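Local structure of xylosidase (Xanthomonas axonopodis pv. citri, 6XN2) at residues S52-D57 / P120-Q124; F256-H262 / W305-I311; W318-D324 / S336-L342. The protein probably hydrolyses beta-1,4-xylosidic bonds in xylo-oligosaccharides, as a family 43 glycoside hydrolase with a bound calcium ion. One frame throughout, in Å; residues are numbered along the deposited sequence.

Contacts 1 and 2 each join the strands nearest the axis of neighbouring blades of the five-bladed beta-propeller expected of family 43, whereas contact 3 lies within one blade and leads outward. Contact 2 is central, its centre about 4 Å from the centre of the chain, and holds Glu257 and His308 of the xylose pocket. Centres of contacts 1 and 2 are about 15 Å apart, bridged where Ala53 N probably bonds to Ser310 OG (2.9 Å). Contacts 2 and 3, with centres about 11 Å apart, share a sheet: Ser310 O probably accepts a bond from Phe321 N (2.8 Å). His323 of contact 3 packs behind His308, with its side chain about 6 Å from the sugar.

Contact 1 (S52-D57 / P120-Q124); sequences SAHVFD and PDAAQ
His54 points its ring edge at the carboxylate of Asp121, and NE2 donates to OD1 over a very short 2.5 Å. Ring and carboxylate planes are 37° apart. Asp121 swings its CG away from its own backbone N (chi1 -161°), which carries OD1 to the imidazole; the same oxygen also takes a weak bond from Ala122 N. Over one face of the imidazole sits Ala122 O, 3.1 Å from His54 CE1. Next to this pair, Ser52 OG donates in the carbonyl plane to Pro120 O at 2.9 Å.

Farther along, Phe56 and Gln124 stack, their ring and amide planes only 19° apart. Gln124 CG stands over the ring centre, 3.6 Å from the centroid of Phe56, while Gln124 OE1 reaches Phe56 CD1 at 3.3 Å. The opposite face of the phenyl is met by His54 CB, and Ala122 CB fits at its edge. The amide nitrogen has its stronger partner in Thr129 OG1; its bond to Asp57 OD2 is weak.

A second shell steadies the polar pair: Asp121 OD2 accepts from Val173 N, and Trp260 packs on both His54 and Asp121. Strands 52-56 and 121-124 run nearly parallel at 7.0 Å without sharing a sheet. Each borders its own four-stranded sheet, paired with strand 59-67 or strand 128-136, and side chains of 52-57 meet side chains and carbonyls of 120-124 between the two propeller blades.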
loop_
_atom_site.group_PDB
_atom_site.type_symbol
_atom_site.label_atom_id
_atom_site.label_comp_id
_atom_site.label_asym_id
_atom_site.label_seq_id
_atom_site.Cartn_x
_atom_site.Cartn_y
_atom_site.Cartn_z
ATOM N N SER A 52 -2.567 4.917 3.338
ATOM C CA SER A 52 -3.756 4.349 2.761
ATOM C C SER A 52 -4.875 5.335 3.023
ATOM O O SER A 52 -5.332 5.448 4.102
ATOM C CB SER A 52 -4.054 3.003 3.377
ATOM O OG SER A 52 -3.256 1.996 2.846
ATOM N N ALA A 53 -5.297 6.029 1.981
ATOM C CA ALA A 53 -6.308 7.089 2.140
ATOM C C ALA A 53 -7.702 6.585 1.809
ATOM O O ALA A 53 -7.869 5.911 0.822
ATOM C CB ALA A 53 -5.956 8.259 1.284
ATOM N N HIS A 54 -8.654 6.951 2.657
ATOM C CA HIS A 54 -10.064 6.571 2.432
ATOM C C HIS A 54 -10.972 7.745 2.788
ATOM O O HIS A 54 -10.609 8.520 3.616
ATOM C CB HIS A 54 -10.423 5.388 3.320
ATOM C CG HIS A 54 -9.760 4.122 2.930
ATOM N ND1 HIS A 54 -10.371 3.199 2.161
ATOM C CD2 HIS A 54 -8.553 3.625 3.217
ATOM C CE1 HIS A 54 -9.568 2.194 1.977
ATOM N NE2 HIS A 54 -8.456 2.433 2.597
ATOM N N VAL A 55 -12.114 7.824 2.130
ATOM C CA VAL A 55 -13.133 8.833 2.495
ATOM C C VAL A 55 -14.189 8.077 3.289
ATOM O O VAL A 55 -14.912 7.307 2.696
ATOM C CB VAL A 55 -13.761 9.529 1.285
ATOM C CG1 VAL A 55 -14.970 10.320 1.718
ATOM C CG2 VAL A 55 -12.769 10.427 0.585
ATOM N N PHE A 56 -14.175 8.274 4.594
ATOM C CA PHE A 56 -15.139 7.637 5.507
ATOM C C PHE A 56 -15.898 8.749 6.211
ATOM O O PHE A 56 -15.303 9.691 6.644
ATOM C CB PHE A 56 -14.412 6.833 6.576
ATOM C CG PHE A 56 -13.700 5.611 6.073
ATOM C CD1 PHE A 56 -14.165 4.920 4.976
ATOM C CD2 PHE A 56 -12.569 5.147 6.699
ATOM C CE1 PHE A 56 -13.508 3.796 4.517
ATOM C CE2 PHE A 56 -11.922 4.021 6.238
ATOM C CZ PHE A 56 -12.399 3.343 5.158
ATOM N N ASP A 57 -17.209 8.613 6.237
ATOM C CA ASP A 57 -18.048 9.554 6.937
ATOM C C ASP A 57 -17.798 11.023 6.550
ATOM O O ASP A 57 -17.692 11.872 7.385
ATOM C CB ASP A 57 -17.935 9.317 8.447
ATOM C CG ASP A 57 -18.283 7.899 8.831
ATOM O OD1 ASP A 57 -19.326 7.434 8.364
ATOM O OD2 ASP A 57 -17.540 7.241 9.557
ATOM N N PRO A 120 -0.522 -0.645 6.620
ATOM C CA PRO A 120 -1.893 -1.066 6.842
ATOM C C PRO A 120 -2.926 -0.467 5.923
ATOM O O PRO A 120 -2.622 0.324 5.094
ATOM C CB PRO A 120 -2.152 -0.521 8.226
ATOM C CG PRO A 120 -1.443 0.761 8.208
ATOM C CD PRO A 120 -0.227 0.574 7.363
ATOM N N ASP A 121 -4.166 -0.876 6.111
ATOM C CA ASP A 121 -5.265 -0.300 5.348
ATOM C C ASP A 121 -6.531 -0.397 6.181
ATOM O O ASP A 121 -6.536 -1.009 7.251
ATOM C CB ASP A 121 -5.445 -1.008 3.997
ATOM C CG ASP A 121 -6.250 -0.175 3.004
ATOM O OD1 ASP A 121 -6.539 1.003 3.312
ATOM O OD2 ASP A 121 -6.593 -0.693 1.920
ATOM N N ALA A 122 -7.608 0.206 5.702
ATOM C CA ALA A 122 -8.849 0.191 6.453
ATOM C C ALA A 122 -10.035 -0.034 5.537
ATOM O O ALA A 122 -9.945 0.174 4.325
ATOM C CB ALA A 122 -9.012 1.488 7.231
ATOM N N ALA A 123 -11.138 -0.477 6.131
ATOM C CA ALA A 123 -12.392 -0.664 5.423
ATOM C C ALA A 123 -13.556 -0.425 6.371
ATOM O O ALA A 123 -13.397 -0.497 7.592
ATOM C CB ALA A 123 -12.477 -2.066 4.822
ATOM N N GLN A 124 -14.726 -0.137 5.810
ATOM C CA GLN A 124 -15.929 0.008 6.615
ATOM C C GLN A 124 -17.040 -0.892 6.107
ATOM O O GLN A 124 -17.190 -1.107 4.903
ATOM C CB GLN A 124 -16.408 1.460 6.631
ATOM C CG GLN A 124 -15.489 2.421 7.375
ATOM C CD GLN A 124 -16.151 3.756 7.651
ATOM O OE1 GLN A 124 -16.878 4.287 6.810
ATOM N NE2 GLN A 124 -15.916 4.300 8.837
#

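Contact 2 (F256-H262 / W305-I311); sequences FEGPWVH and WTTHHSI. With CA (calcium ion), chain D; XYP (beta-D-xylopyranose), chain E.
Trp260 reaches across from strand 257-264 to lie on Ser310 and Ile311, joining the innermost strands of two adjacent blades of the family 43 beta-propeller. Its CB passes the imidazole of His309, 3.9 Å from His309 NE2, a nitrogen bonded to Ser271 OG. With CG placed opposite the backbone N (chi1 -179°), the indole extends over the other segment. CD1 then meets Ile311 N, and NE1 donates to Ile311 O at 2.9 Å, on a lone pair in the carbonyl plane, although that oxygen is tilted 27° from the indole plane. The six-membered ring comes last: Ser310 CB presses on its face, 3.3 Å from the Trp260 centroid and almost on the normal, touching CE3, CZ3 and CH2 alike. Past the pyrrole edge of Trp260, on the side away from the six-membered ring, Ile311 CG2 covers one face of the His262 ring, whose NE2 is bonded to His344.

The other end of the contact borders the substrate pocket. Phe256 CZ touches Trp305 CH2, the two rings meeting obliquely. Glu257 OE1 accepts a bond from O1 of the bound xylose at 2.9 Å, while its OE2 lies within bonding distance of waters 1 and 2, which have other acceptors in reach; Thr307 O competes for water 2. Water 2 also accepts from His308 ND1 and so lies between carboxylate and imidazole. Gly258, at positive phi and with no side chain, lets His308 CE1 approach its CA to 3.4 Å. Water 3 links Gly258 O to His309 ND1. The remaining nitrogen of His308 faces the metal: NE2 binds the calcium ion in the ring plane at 2.6 Å, alongside six waters.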
loop_
_atom_site.group_PDB
_atom_site.type_symbol
_atom_site.label_atom_id
_atom_site.label_comp_id
_atom_site.label_asym_id
_atom_site.label_seq_id
_atom_site.Cartn_x
_atom_site.Cartn_y
_atom_site.Cartn_z
ATOM N N PHE A 256 6.304 -5.837 -7.010
ATOM C CA PHE A 256 7.221 -6.008 -5.907
ATOM C C PHE A 256 6.485 -6.014 -4.588
ATOM O O PHE A 256 6.601 -6.946 -3.877
ATOM C CB PHE A 256 8.266 -4.935 -5.877
ATOM C CG PHE A 256 9.367 -5.159 -4.892
ATOM C CD1 PHE A 256 9.293 -4.654 -3.630
ATOM C CD2 PHE A 256 10.520 -5.803 -5.263
ATOM C CE1 PHE A 256 10.311 -4.816 -2.749
ATOM C CE2 PHE A 256 11.538 -5.963 -4.383
ATOM C CZ PHE A 256 11.436 -5.471 -3.127
ATOM N N GLU A 257 5.742 -4.962 -4.289
ATOM C CA GLU A 257 4.979 -4.842 -3.060
ATOM C C GLU A 257 3.889 -3.767 -3.123
ATOM O O GLU A 257 3.702 -3.154 -4.117
ATOM C CB GLU A 257 5.879 -4.577 -1.854
ATOM C CG GLU A 257 6.480 -3.202 -1.758
ATOM C CD GLU A 257 7.698 -3.124 -0.847
ATOM O OE1 GLU A 257 7.973 -4.043 -0.115
ATOM O OE2 GLU A 257 8.372 -2.105 -0.831
ATOM N N GLY A 258 3.131 -3.656 -2.049
ATOM C CA GLY A 258 2.137 -2.605 -1.871
ATOM C C GLY A 258 1.060 -2.414 -2.928
ATOM O O GLY A 258 0.922 -1.306 -3.465
ATOM N N PRO A 259 0.253 -3.426 -3.194
ATOM C CA PRO A 259 -0.796 -3.266 -4.178
ATOM C C PRO A 259 -1.890 -2.324 -3.730
ATOM O O PRO A 259 -2.116 -2.156 -2.601
ATOM C CB PRO A 259 -1.374 -4.662 -4.302
ATOM C CG PRO A 259 -1.095 -5.299 -3.037
ATOM C CD PRO A 259 0.159 -4.706 -2.507
ATOM N N TRP A 260 -2.532 -1.692 -4.675
ATOM C CA TRP A 260 -3.675 -0.834 -4.388
ATOM C C TRP A 260 -4.591 -0.923 -5.581
ATOM O O TRP A 260 -4.120 -0.978 -6.715
ATOM C CB TRP A 260 -3.247 0.617 -4.132
ATOM C CG TRP A 260 -4.401 1.555 -3.815
ATOM C CD1 TRP A 260 -5.153 2.264 -4.715
ATOM C CD2 TRP A 260 -4.924 1.878 -2.514
ATOM N NE1 TRP A 260 -6.106 3.004 -4.053
ATOM C CE2 TRP A 260 -5.990 2.785 -2.704
ATOM C CE3 TRP A 260 -4.591 1.497 -1.207
ATOM C CZ2 TRP A 260 -6.725 3.315 -1.638
ATOM C CZ3 TRP A 260 -5.323 2.015 -0.152
ATOM C CH2 TRP A 260 -6.377 2.920 -0.372
ATOM N N VAL A 261 -5.898 -0.957 -5.335
ATOM C CA VAL A 261 -6.850 -1.000 -6.436
ATOM C C VAL A 261 -7.896 0.088 -6.258
ATOM O O VAL A 261 -8.436 0.270 -5.169
ATOM C CB VAL A 261 -7.541 -2.381 -6.558
ATOM C CG1 VAL A 261 -8.571 -2.378 -7.689
ATOM C CG2 VAL A 261 -6.505 -3.474 -6.811
ATOM N N HIS A 262 -8.163 0.831 -7.323
ATOM C CA HIS A 262 -9.274 1.768 -7.297
ATOM C C HIS A 262 -10.120 1.615 -8.563
ATOM O O HIS A 262 -9.654 1.105 -9.593
ATOM C CB HIS A 262 -8.776 3.216 -7.116
ATOM C CG HIS A 262 -8.185 3.828 -8.349
ATOM N ND1 HIS A 262 -6.844 3.740 -8.659
ATOM C CD2 HIS A 262 -8.751 4.570 -9.330
ATOM C CE1 HIS A 262 -6.614 4.386 -9.790
ATOM N NE2 HIS A 262 -7.754 4.894 -10.220
ATOM N N TRP A 305 14.770 4.306 -0.327
ATOM C CA TRP A 305 14.675 3.126 -1.184
ATOM C C TRP A 305 13.227 2.750 -1.478
ATOM O O TRP A 305 12.874 2.488 -2.626
ATOM C CB TRP A 305 15.397 1.937 -0.555
ATOM C CG TRP A 305 15.687 0.833 -1.533
ATOM C CD1 TRP A 305 16.852 0.637 -2.227
ATOM C CD2 TRP A 305 14.803 -0.230 -1.931
ATOM N NE1 TRP A 305 16.747 -0.473 -3.025
ATOM C CE2 TRP A 305 15.501 -1.025 -2.863
ATOM C CE3 TRP A 305 13.491 -0.583 -1.590
ATOM C CZ2 TRP A 305 14.935 -2.156 -3.457
ATOM C CZ3 TRP A 305 12.925 -1.709 -2.183
ATOM C CH2 TRP A 305 13.648 -2.479 -3.107
ATOM N N THR A 306 12.390 2.739 -0.448
ATOM C CA THR A 306 11.013 2.286 -0.614
ATOM C C THR A 306 10.110 3.336 -1.252
ATOM O O THR A 306 10.387 4.538 -1.213
ATOM C CB THR A 306 10.385 1.853 0.734
ATOM O OG1 THR A 306 10.028 3.006 1.511
ATOM C CG2 THR A 306 11.348 0.976 1.514
ATOM N N THR A 307 9.002 2.868 -1.805
ATOM C CA THR A 307 7.972 3.697 -2.372
ATOM C C THR A 307 6.648 2.978 -2.133
ATOM O O THR A 307 6.558 1.829 -2.360
ATOM C CB THR A 307 8.229 4.077 -3.835
ATOM O OG1 THR A 307 7.233 4.973 -4.285
ATOM C CG2 THR A 307 8.249 2.897 -4.703
ATOM N N HIS A 308 5.659 3.678 -1.612
ATOM C CA HIS A 308 4.386 3.082 -1.298
ATOM C C HIS A 308 3.302 4.119 -1.460
ATOM O O HIS A 308 3.553 5.254 -1.264
ATOM C CB HIS A 308 4.410 2.639 0.130
ATOM C CG HIS A 308 3.546 1.469 0.414
ATOM N ND1 HIS A 308 4.050 0.207 0.490
ATOM C CD2 HIS A 308 2.243 1.372 0.723
ATOM C CE1 HIS A 308 3.083 -0.628 0.775
ATOM N NE2 HIS A 308 1.979 0.054 0.913
ATOM N N HIS A 309 2.086 3.709 -1.756
ATOM C CA HIS A 309 1.073 4.689 -2.031
ATOM C C HIS A 309 -0.361 4.251 -1.968
ATOM O O HIS A 309 -0.642 3.125 -1.759
ATOM C CB HIS A 309 1.246 5.047 -3.494
ATOM C CG HIS A 309 0.612 4.055 -4.416
ATOM N ND1 HIS A 309 0.939 2.726 -4.410
ATOM C CD2 HIS A 309 -0.411 4.177 -5.283
ATOM C CE1 HIS A 309 0.193 2.089 -5.282
ATOM N NE2 HIS A 309 -0.639 2.944 -5.818
ATOM N N SER A 310 -1.257 5.211 -2.052
ATOM C CA SER A 310 -2.650 4.896 -2.296
ATOM C C SER A 310 -3.223 5.939 -3.244
ATOM O O SER A 310 -2.623 6.994 -3.459
ATOM C CB SER A 310 -3.443 4.817 -0.990
ATOM O OG SER A 310 -3.454 6.046 -0.296
ATOM N N ILE A 311 -4.373 5.624 -3.823
ATOM C CA ILE A 311 -5.064 6.532 -4.727
ATOM C C ILE A 311 -6.511 6.673 -4.278
ATOM O O ILE A 311 -7.232 5.680 -4.139
ATOM C CB ILE A 311 -5.004 6.037 -6.179
ATOM C CG1 ILE A 311 -3.564 6.072 -6.697
ATOM C CG2 ILE A 311 -5.943 6.855 -7.061
ATOM C CD1 ILE A 311 -3.370 5.319 -7.994
HETATM CA CA CA D . -0.625 -0.221 1.064
HETATM O O1 XYP E . 9.128 -3.086 2.414
HETATM C C1 XYP E . 8.370 -2.020 2.938
HETATM C C2 XYP E . 6.954 -2.507 3.159
HETATM C C3 XYP E . 6.173 -1.616 4.071
HETATM C C4 XYP E . 6.977 -1.300 5.314
HETATM C C5 XYP E . 8.300 -0.715 4.913
HETATM O O2 XYP E . 6.213 -2.605 1.950
HETATM O O3 XYP E . 5.059 -2.402 4.371
HETATM O O4 XYP E . 6.312 -0.349 6.083
HETATM O O5 XYP E . 9.014 -1.620 4.120
HETATM O O HOH W 1 9.103 -0.154 -2.413
HETATM O O HOH W 2 6.650 -0.060 -0.329
HETATM O O HOH W 3 2.581 0.773 -3.288
HETATM O O HOH W 4 -0.582 0.237 -1.541
HETATM O O HOH W 5 -0.721 -2.515 -0.221
HETATM O O HOH W 6 -1.337 2.284 0.960
HETATM O O HOH W 7 -3.193 -0.420 1.409
HETATM O O HOH W 8 -0.730 -2.150 2.862
HETATM O O HOH W 9 -0.547 1.027 3.381
#

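Contact 3 (W318-D324 / S336-L342)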
loop_
_atom_site.group_PDB
_atom_site.type_symbol
_atom_site.label_atom_id
_atom_site.label_comp_id
_atom_site.label_asym_id
_atom_site.label_seq_id
_atom_site.Cartn_x
_atom_site.Cartn_y
_atom_site.Cartn_z
ATOM N N TRP A 318 -9.077 13.432 -7.502
ATOM C CA TRP A 318 -8.322 12.221 -7.168
ATOM C C TRP A 318 -6.963 12.626 -6.632
ATOM O O TRP A 318 -6.340 13.559 -7.140
ATOM C CB TRP A 318 -8.123 11.305 -8.377
ATOM C CG TRP A 318 -9.303 10.511 -8.793
ATOM C CD1 TRP A 318 -10.192 10.827 -9.774
ATOM C CD2 TRP A 318 -9.711 9.237 -8.277
ATOM N NE1 TRP A 318 -11.135 9.842 -9.892
ATOM C CE2 TRP A 318 -10.864 8.852 -8.985
ATOM C CE3 TRP A 318 -9.214 8.387 -7.281
ATOM C CZ2 TRP A 318 -11.537 7.657 -8.728
ATOM C CZ3 TRP A 318 -9.887 7.201 -7.025
ATOM C CH2 TRP A 318 -11.029 6.846 -7.749
ATOM N N TYR A 319 -6.463 11.887 -5.679
ATOM C CA TYR A 319 -5.157 12.164 -5.179
ATOM C C TYR A 319 -4.298 10.939 -5.111
ATOM O O TYR A 319 -4.784 9.877 -4.937
ATOM C CB TYR A 319 -5.227 12.691 -3.762
ATOM C CG TYR A 319 -5.907 13.984 -3.581
ATOM C CD1 TYR A 319 -5.232 15.160 -3.697
ATOM C CD2 TYR A 319 -7.220 14.028 -3.267
ATOM C CE1 TYR A 319 -5.858 16.352 -3.512
ATOM C CE2 TYR A 319 -7.870 15.214 -3.089
ATOM C CZ TYR A 319 -7.184 16.375 -3.219
ATOM O OH TYR A 319 -7.836 17.527 -3.030
ATOM N N LEU A 320 -3.013 11.146 -5.327
ATOM C CA LEU A 320 -1.997 10.148 -5.049
ATOM C C LEU A 320 -1.417 10.446 -3.672
ATOM O O LEU A 320 -0.941 11.556 -3.417
ATOM C CB LEU A 320 -0.887 10.164 -6.108
ATOM C CG LEU A 320 0.288 9.231 -5.784
ATOM C CD1 LEU A 320 -0.165 7.796 -5.922
ATOM C CD2 LEU A 320 1.535 9.492 -6.630
ATOM N N PHE A 321 -1.486 9.472 -2.775
ATOM C CA PHE A 321 -0.800 9.576 -1.495
ATOM C C PHE A 321 0.442 8.714 -1.565
ATOM O O PHE A 321 0.380 7.579 -2.019
ATOM C CB PHE A 321 -1.701 9.135 -0.346
ATOM C CG PHE A 321 -2.840 10.068 -0.088
ATOM C CD1 PHE A 321 -3.953 10.064 -0.910
ATOM C CD2 PHE A 321 -2.796 10.955 0.976
ATOM C CE1 PHE A 321 -5.013 10.930 -0.674
ATOM C CE2 PHE A 321 -3.853 11.822 1.217
ATOM C CZ PHE A 321 -4.957 11.804 0.386
ATOM N N TYR A 322 1.574 9.251 -1.138
ATOM C CA TYR A 322 2.818 8.511 -1.252
ATOM C C TYR A 322 3.721 8.921 -0.112
ATOM O O TYR A 322 3.280 9.632 0.796
ATOM C CB TYR A 322 3.478 8.757 -2.614
ATOM C CG TYR A 322 3.854 10.198 -2.891
ATOM C CD1 TYR A 322 2.882 11.144 -3.218
ATOM C CD2 TYR A 322 5.189 10.610 -2.856
ATOM C CE1 TYR A 322 3.224 12.464 -3.469
ATOM C CE2 TYR A 322 5.542 11.930 -3.109
ATOM C CZ TYR A 322 4.555 12.851 -3.420
ATOM O OH TYR A 322 4.897 14.162 -3.673
ATOM N N HIS A 323 4.970 8.470 -0.134
ATOM C CA HIS A 323 5.924 8.918 0.875
ATOM C C HIS A 323 7.334 9.063 0.311
ATOM O O HIS A 323 7.645 8.559 -0.771
ATOM C CB HIS A 323 5.923 7.969 2.092
ATOM C CG HIS A 323 6.533 6.620 1.835
ATOM N ND1 HIS A 323 5.839 5.442 2.020
ATOM C CD2 HIS A 323 7.779 6.262 1.440
ATOM C CE1 HIS A 323 6.627 4.420 1.736
ATOM N NE2 HIS A 323 7.807 4.891 1.372
ATOM N N ASP A 324 8.187 9.774 1.037
ATOM C CA ASP A 324 9.615 9.722 0.751
ATOM C C ASP A 324 10.416 9.977 2.019
ATOM O O ASP A 324 9.852 10.109 3.112
ATOM C CB ASP A 324 10.008 10.705 -0.367
ATOM C CG ASP A 324 9.852 12.184 0.016
ATOM O OD1 ASP A 324 9.865 12.555 1.209
ATOM O OD2 ASP A 324 9.744 12.998 -0.926
ATOM N N SER A 336 8.080 10.144 5.531
ATOM C CA SER A 336 6.950 11.034 5.769
ATOM C C SER A 336 5.992 10.917 4.593
ATOM O O SER A 336 6.424 10.886 3.439
ATOM C CB SER A 336 7.404 12.490 5.940
ATOM O OG SER A 336 7.627 13.080 4.669
ATOM N N ILE A 337 4.695 10.865 4.870
ATOM C CA ILE A 337 3.737 10.737 3.783
ATOM C C ILE A 337 3.417 12.085 3.142
ATOM O O ILE A 337 3.573 13.144 3.754
ATOM C CB ILE A 337 2.433 10.057 4.238
ATOM C CG1 ILE A 337 1.643 10.957 5.195
ATOM C CG2 ILE A 337 2.746 8.667 4.820
ATOM C CD1 ILE A 337 0.179 10.562 5.336
ATOM N N LYS A 338 2.991 12.021 1.887
ATOM C CA LYS A 338 2.735 13.194 1.073
ATOM C C LYS A 338 1.502 12.954 0.215
ATOM O O LYS A 338 1.060 11.813 0.061
ATOM C CB LYS A 338 3.943 13.491 0.181
ATOM C CG LYS A 338 5.225 13.802 0.928
ATOM C CD LYS A 338 6.366 14.062 -0.054
ATOM C CE LYS A 338 7.457 14.911 0.576
ATOM N NZ LYS A 338 8.508 15.258 -0.428
ATOM N N MET A 339 0.965 13.985 -0.389
ATOM C CA MET A 339 -0.136 13.839 -1.327
ATOM C C MET A 339 0.040 14.761 -2.509
ATOM O O MET A 339 0.674 15.745 -2.392
ATOM C CB MET A 339 -1.490 14.083 -0.691
ATOM C CG MET A 339 -1.748 15.499 -0.308
ATOM S SD MET A 339 -3.173 15.668 0.764
ATOM C CE MET A 339 -4.433 15.145 -0.328
ATOM N N ALA A 340 -0.550 14.397 -3.630
ATOM C CA ALA A 340 -0.516 15.156 -4.858
ATOM C C ALA A 340 -1.737 14.895 -5.726
ATOM O O ALA A 340 -2.242 13.832 -5.755
ATOM C CB ALA A 340 0.733 14.844 -5.628
ATOM N N PRO A 341 -2.198 15.940 -6.455
ATOM C CA PRO A 341 -3.365 15.728 -7.308
ATOM C C PRO A 341 -3.090 14.776 -8.461
ATOM O O PRO A 341 -2.104 14.907 -9.111
ATOM C CB PRO A 341 -3.652 17.105 -7.834
ATOM C CG PRO A 341 -2.388 17.852 -7.665
ATOM C CD PRO A 341 -1.721 17.318 -6.482
ATOM N N LEU A 342 -3.984 13.844 -8.697
ATOM C CA LEU A 342 -3.833 12.875 -9.742
ATOM C C LEU A 342 -4.936 12.997 -10.750
ATOM O O LEU A 342 -6.048 13.259 -10.424
ATOM C CB LEU A 342 -3.811 11.467 -9.164
ATOM C CG LEU A 342 -3.785 10.235 -10.040
ATOM C CD1 LEU A 342 -3.099 9.110 -9.358
ATOM C CD2 LEU A 342 -5.174 9.806 -10.399
HETATM O O HOH W 10 -8.946 13.903 -10.285
HETATM O O HOH W 11 7.312 15.467 -3.238
HETATM O O HOH W 12 9.739 14.080 3.533
#
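Met339 sets its terminal methyl in the hollow between the rings of Tyr319 and Phe321. Its CB lies over one face of the Phe321 ring, 4.0 Å from the centroid, and the chain runs beside that phenyl, pointing the same way. A bend at chi3 (-65°) then turns the methyl across to the tyrosine: CE settles over the face of Tyr319, off-centre, 3.5 Å from Tyr319 CD1 and equally close to Phe321 CZ. The sulfur stands obliquely to both rings, giving two Met-aromatic contacts around one side chain.

On the other face of the sheet the ridge is Lys338, extended along the Tyr322 ring. CB presses on the ring face, 3.9 Å from the Tyr322 centroid, and CD passes CE2 on the way outward. Ala340 CB fills the notch at the edge of the same ring. The extended chain carries the ammonium on past the ring to Asp324, NZ meeting OD2 in a 2.6 Å salt bridge on the syn side, 24° out of the carboxylate plane. This buried charge pair is further satisfied: Tyr356 OH bonds to OD2, and water 11 joins NZ to Tyr322 OH, itself bonded to Ser39 OG.

These strands, 317-324 and 336-342, make a beta hairpin in a three-stranded antiparallel propeller blade, with 336-342 one edge strand and 310-314 the other. Hydrogen-bonded pairs Leu320-Ala340, Tyr322-Lys338 and Asp324-Ser336 set the register; Lys338 N to Tyr322 O is the shortest backbone bond, 2.6 Å.

Toward the far end Leu342 spreads its two methyls on the face it shares with Trp318 and Leu320, CD2 resting 3.9 Å from Trp318 CB and CD1 4.1 Å from Leu320 CB. At the opposite end water 12 bridges Asp324 OD1 and Ser336 OG.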